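Local atomic coordinates of Rab5 protein, putative (Plasmodium falciparum, PDB entry 3CLV), a protein that is probably a Rab-type member of the Ras-like P-loop family of small G proteins, and holds guanosine-5'-diphosphate. Residues V123-N128 / A154-K159. Numbering follows the deposited sequence.
Sequences VFDISN and ANKIDK. With GDP (guanosine-5'-diphosphate), chain D.
Ile-126 is the main bump of this contact, its side chain wedged against the turn where 154-159 leaves its strand. CG2 of Ile-126 abuts CB of Ala-154 at 3.6 Å and, more loosely, CG2 of Ile-157, while its CD1 presses on the carbonyl O of Lys-156. With CG1 between the backbone N and carbonyl carbon (chi1 55°), the CG1–CD1 branch lies on the Lys-156 carbonyl while CG2 drops to the Ala-154 methyl. Two backbone bonds fix the parallel register before it: Asn-155 N to Phe-124 O, and Ile-126 N to Asn-155 O, the latter nearly straight at 171°. On the sheet face of Phe-124 and Ala-154, Ala-154 CA makes a CH-pi contact over the face of the Phe-124 ring, 4.0 Å from the centroid and 25° off the normal, and its CB meets CZ at the rim. Helix 129-145 contributes Leu-132 against the same phenylalanine.

On the other sheet face, Val-123 CG1 lies beside Asn-155 CB, and Asp-125 meets the extended Lys-156 chain. The aspartate carboxylate rests on CD and CE of the lysine, and Asp-125 OD2 makes a long salt bridge to Lys-156 NZ (3.4 Å). That ammonium also reaches GDP O4' and the carbonyl of Ser-17, while CG of Lys-156 packs 3.5 Å from GDP C6. Ser-127 N bonds to Asp-125 OD1, an Asx turn, and Ser-127 OG reaches the same oxygen from the same face of its plane; Lys-159 NZ then bonds to Ser-127 OG at 3.1 Å. Asp-158 takes the guanine edge with two nearly straight bonds, GDP N1 to Asp-158 OD2 (2.6 Å) and N2 to OD1. Asn-155 OD1 is hydrogen-bonded to Thr-183 OG1 and Ala-185 N, and its ND2, near GDP N7, to the carbonyl of Val-18. Parallel strands 119-125 and 149-155, linked through helix 129-145, form a beta-alpha-beta crossover whose second strand runs into the Asn-Lys-x-Asp guanine-recognition motif of Ras-like proteins.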
ATOM      1  N   VAL A 123      -0.260  18.029   5.675  1.00 14.77           N
ATOM      2  CA  VAL A 123       0.613  19.192   5.812  1.00 14.88           C
ATOM      3  C   VAL A 123       0.005  20.389   5.074  1.00 15.33           C
ATOM      4  O   VAL A 123      -0.547  20.244   4.003  1.00 15.54           O
ATOM      5  CB  VAL A 123       2.035  18.887   5.207  1.00 14.37           C
ATOM      6  CG1 VAL A 123       2.994  20.068   5.410  1.00 14.35           C
ATOM      7  CG2 VAL A 123       2.597  17.610   5.802  1.00 14.70           C
ATOM      8  N   PHE A 124       0.107  21.571   5.669  1.00 16.35           N
ATOM      9  CA  PHE A 124      -0.208  22.806   4.953  1.00 17.17           C
ATOM     10  C   PHE A 124       0.895  23.830   5.231  1.00 17.90           C
ATOM     11  O   PHE A 124       1.781  23.604   6.071  1.00 18.36           O
ATOM     12  CB  PHE A 124      -1.623  23.317   5.301  1.00 16.79           C
ATOM     13  CG  PHE A 124      -1.740  23.907   6.701  1.00 16.61           C
ATOM     14  CD1 PHE A 124      -1.980  23.082   7.800  1.00 15.04           C
ATOM     15  CD2 PHE A 124      -1.617  25.278   6.905  1.00 15.23           C
ATOM     16  CE1 PHE A 124      -2.068  23.602   9.091  1.00 14.04           C
ATOM     17  CE2 PHE A 124      -1.699  25.822   8.202  1.00 17.09           C
ATOM     18  CZ  PHE A 124      -1.930  24.977   9.293  1.00 15.76           C
ATOM     19  N   ASP A 125       0.844  24.932   4.488  1.00 19.53           N
ATOM     20  CA  ASP A 125       1.836  26.004   4.546  1.00 20.24           C
ATOM     21  C   ASP A 125       1.123  27.173   5.228  1.00 20.51           C
ATOM     22  O   ASP A 125       0.079  27.641   4.757  1.00 20.65           O
ATOM     23  CB  ASP A 125       2.268  26.329   3.094  1.00 20.20           C
ATOM     24  CG  ASP A 125       3.158  27.567   2.969  1.00 21.27           C
ATOM     25  OD1 ASP A 125       3.452  28.262   3.975  1.00 18.94           O
ATOM     26  OD2 ASP A 125       3.541  27.850   1.803  1.00 20.57           O
ATOM     27  N   ILE A 126       1.676  27.620   6.349  1.00 21.58           N
ATOM     28  CA  ILE A 126       1.062  28.700   7.141  1.00 22.97           C
ATOM     29  C   ILE A 126       0.917  30.024   6.370  1.00 23.50           C
ATOM     30  O   ILE A 126       0.089  30.870   6.734  1.00 23.52           O
ATOM     31  CB  ILE A 126       1.746  28.917   8.527  1.00 22.43           C
ATOM     32  CG1 ILE A 126       3.252  29.170   8.403  1.00 24.07           C
ATOM     33  CG2 ILE A 126       1.484  27.732   9.453  1.00 22.94           C
ATOM     34  CD1 ILE A 126       3.625  30.644   8.214  1.00 24.21           C
ATOM     35  N   SER A 127       1.712  30.176   5.306  1.00 23.93           N
ATOM     36  CA  SER A 127       1.736  31.402   4.496  1.00 24.55           C
ATOM     37  C   SER A 127       0.787  31.357   3.303  1.00 24.49           C
ATOM     38  O   SER A 127       0.676  32.322   2.538  1.00 24.93           O
ATOM     39  CB  SER A 127       3.162  31.704   4.025  1.00 24.72           C
ATOM     40  OG  SER A 127       3.625  30.741   3.082  1.00 26.40           O
ATOM     41  N   ASN A 128       0.102  30.236   3.144  1.00 24.05           N
ATOM     42  CA  ASN A 128      -0.801  30.050   2.036  1.00 24.36           C
ATOM     43  C   ASN A 128      -2.098  29.376   2.516  1.00 24.30           C
ATOM     44  O   ASN A 128      -2.143  28.150   2.694  1.00 23.61           O
ATOM     45  CB  ASN A 128      -0.111  29.230   0.936  1.00 24.29           C
ATOM     46  CG  ASN A 128      -0.923  29.158  -0.333  1.00 24.87           C
ATOM     47  OD1 ASN A 128      -2.092  29.536  -0.360  1.00 27.94           O
ATOM     48  ND2 ASN A 128      -0.313  28.656  -1.398  1.00 26.68           N
ATOM     49  N   ALA A 154       1.372  22.216  10.471  1.00 16.05           N
ATOM     50  CA  ALA A 154       1.501  23.599  10.025  1.00 16.71           C
ATOM     51  C   ALA A 154       2.968  23.853   9.711  1.00 17.47           C
ATOM     52  O   ALA A 154       3.761  24.167  10.608  1.00 18.38           O
ATOM     53  CB  ALA A 154       0.995  24.563  11.105  1.00 17.15           C
ATOM     54  N   ASN A 155       3.345  23.677   8.444  1.00 16.56           N
ATOM     55  CA  ASN A 155       4.737  23.854   8.047  1.00 16.85           C
ATOM     56  C   ASN A 155       5.075  25.305   7.625  1.00 17.25           C
ATOM     57  O   ASN A 155       4.187  26.085   7.269  1.00 17.63           O
ATOM     58  CB  ASN A 155       5.128  22.840   6.955  1.00 15.64           C
ATOM     59  CG  ASN A 155       6.642  22.747   6.738  1.00 16.49           C
ATOM     60  OD1 ASN A 155       7.418  22.608   7.684  1.00 14.50           O
ATOM     61  ND2 ASN A 155       7.055  22.755   5.468  1.00 15.74           N
ATOM     62  N   LYS A 156       6.369  25.630   7.679  1.00 18.90           N
ATOM     63  CA  LYS A 156       6.928  26.933   7.242  1.00 20.62           C
ATOM     64  C   LYS A 156       6.758  28.055   8.267  1.00 21.81           C
ATOM     65  O   LYS A 156       6.720  29.240   7.905  1.00 22.57           O
ATOM     66  CB  LYS A 156       6.404  27.360   5.870  1.00 20.69           C
ATOM     67  CG  LYS A 156       6.548  26.264   4.785  1.00 20.22           C
ATOM     68  CD  LYS A 156       6.645  26.931   3.424  1.00 19.00           C
ATOM     69  CE  LYS A 156       6.338  25.961   2.291  1.00 19.65           C
ATOM     70  NZ  LYS A 156       6.581  26.577   0.942  1.00 18.43           N
ATOM     71  N   ILE A 157       6.668  27.680   9.540  1.00 23.28           N
ATOM     72  CA  ILE A 157       6.478  28.665  10.611  1.00 24.78           C
ATOM     73  C   ILE A 157       7.640  29.659  10.714  1.00 25.91           C
ATOM     74  O   ILE A 157       7.477  30.731  11.305  1.00 25.97           O
ATOM     75  CB  ILE A 157       6.198  28.013  11.988  1.00 24.37           C
ATOM     76  CG1 ILE A 157       7.416  27.201  12.462  1.00 25.06           C
ATOM     77  CG2 ILE A 157       4.873  27.225  11.936  1.00 24.94           C
ATOM     78  CD1 ILE A 157       7.338  26.697  13.870  1.00 25.79           C
ATOM     79  N   ASP A 158       8.794  29.308  10.131  1.00 26.25           N
ATOM     80  CA  ASP A 158       9.942  30.219  10.056  1.00 27.10           C
ATOM     81  C   ASP A 158       9.648  31.476   9.230  1.00 28.14           C
ATOM     82  O   ASP A 158      10.349  32.482   9.359  1.00 28.38           O
ATOM     83  CB  ASP A 158      11.146  29.499   9.455  1.00 27.15           C
ATOM     84  CG  ASP A 158      10.884  29.038   8.045  1.00 25.96           C
ATOM     85  OD1 ASP A 158      11.087  29.840   7.104  1.00 25.29           O
ATOM     86  OD2 ASP A 158      10.449  27.886   7.877  1.00 22.91           O
ATOM     87  N   LYS A 159       8.644  31.415   8.363  1.00 29.03           N
ATOM     88  CA  LYS A 159       8.290  32.568   7.531  1.00 30.55           C
ATOM     89  C   LYS A 159       7.582  33.666   8.346  1.00 31.95           C
ATOM     90  O   LYS A 159       7.022  33.396   9.422  1.00 32.02           O
ATOM     91  CB  LYS A 159       7.446  32.138   6.328  1.00 30.58           C
ATOM     92  CG  LYS A 159       8.210  31.279   5.302  1.00 30.53           C
ATOM     93  CD  LYS A 159       7.312  30.835   4.165  1.00 30.83           C
ATOM     94  CE  LYS A 159       7.117  31.965   3.171  1.00 32.35           C
ATOM     95  NZ  LYS A 159       6.356  31.564   1.953  1.00 33.53           N
TER
HETATM   96  PB  GDP D 211       6.153  19.545  -1.553  1.00 13.92           P
HETATM   97  O1B GDP D 211       6.921  18.263  -1.526  1.00 13.89           O
HETATM   98  O2B GDP D 211       5.640  19.837  -2.945  1.00 15.06           O
HETATM   99  O3B GDP D 211       4.986  19.551  -0.599  1.00 16.60           O
HETATM  100  O3A GDP D 211       7.083  20.786  -1.079  1.00 14.52           O
HETATM  101  PA  GDP D 211       8.699  20.876  -1.220  1.00 14.47           P
HETATM  102  O1A GDP D 211       9.118  20.627  -2.660  1.00 14.84           O
HETATM  103  O2A GDP D 211       9.432  20.057  -0.203  1.00 15.27           O
HETATM  104  O5' GDP D 211       8.936  22.434  -0.900  1.00 16.04           O
HETATM  105  C5' GDP D 211       8.393  23.474  -1.721  1.00 14.39           C
HETATM  106  C4' GDP D 211       9.216  24.746  -1.481  1.00 16.00           C
HETATM  107  O4' GDP D 211       9.018  25.220  -0.146  1.00 15.48           O
HETATM  108  C3' GDP D 211      10.724  24.583  -1.649  1.00 17.14           C
HETATM  109  O3' GDP D 211      11.172  25.816  -2.225  1.00 17.66           O
HETATM  110  C2' GDP D 211      11.268  24.465  -0.224  1.00 17.31           C
HETATM  111  O2' GDP D 211      12.614  24.934  -0.062  1.00 17.69           O
HETATM  112  C1' GDP D 211      10.281  25.351   0.523  1.00 18.64           C
HETATM  113  N9  GDP D 211      10.079  24.908   1.906  1.00 19.53           N
HETATM  114  C8  GDP D 211       9.733  23.666   2.308  1.00 19.32           C
HETATM  115  N7  GDP D 211       9.625  23.625   3.650  1.00 20.06           N
HETATM  116  C5  GDP D 211       9.891  24.868   4.114  1.00 19.98           C
HETATM  117  C6  GDP D 211       9.946  25.525   5.440  1.00 20.26           C
HETATM  118  O6  GDP D 211       9.698  24.865   6.478  1.00 19.45           O
HETATM  119  N1  GDP D 211      10.261  26.848   5.481  1.00 19.90           N
HETATM  120  C2  GDP D 211      10.518  27.586   4.371  1.00 20.87           C
HETATM  121  N2  GDP D 211      10.815  28.903   4.512  1.00 19.39           N
HETATM  122  N3  GDP D 211      10.505  27.043   3.112  1.00 20.29           N
HETATM  123  C4  GDP D 211      10.191  25.716   2.947  1.00 19.16           C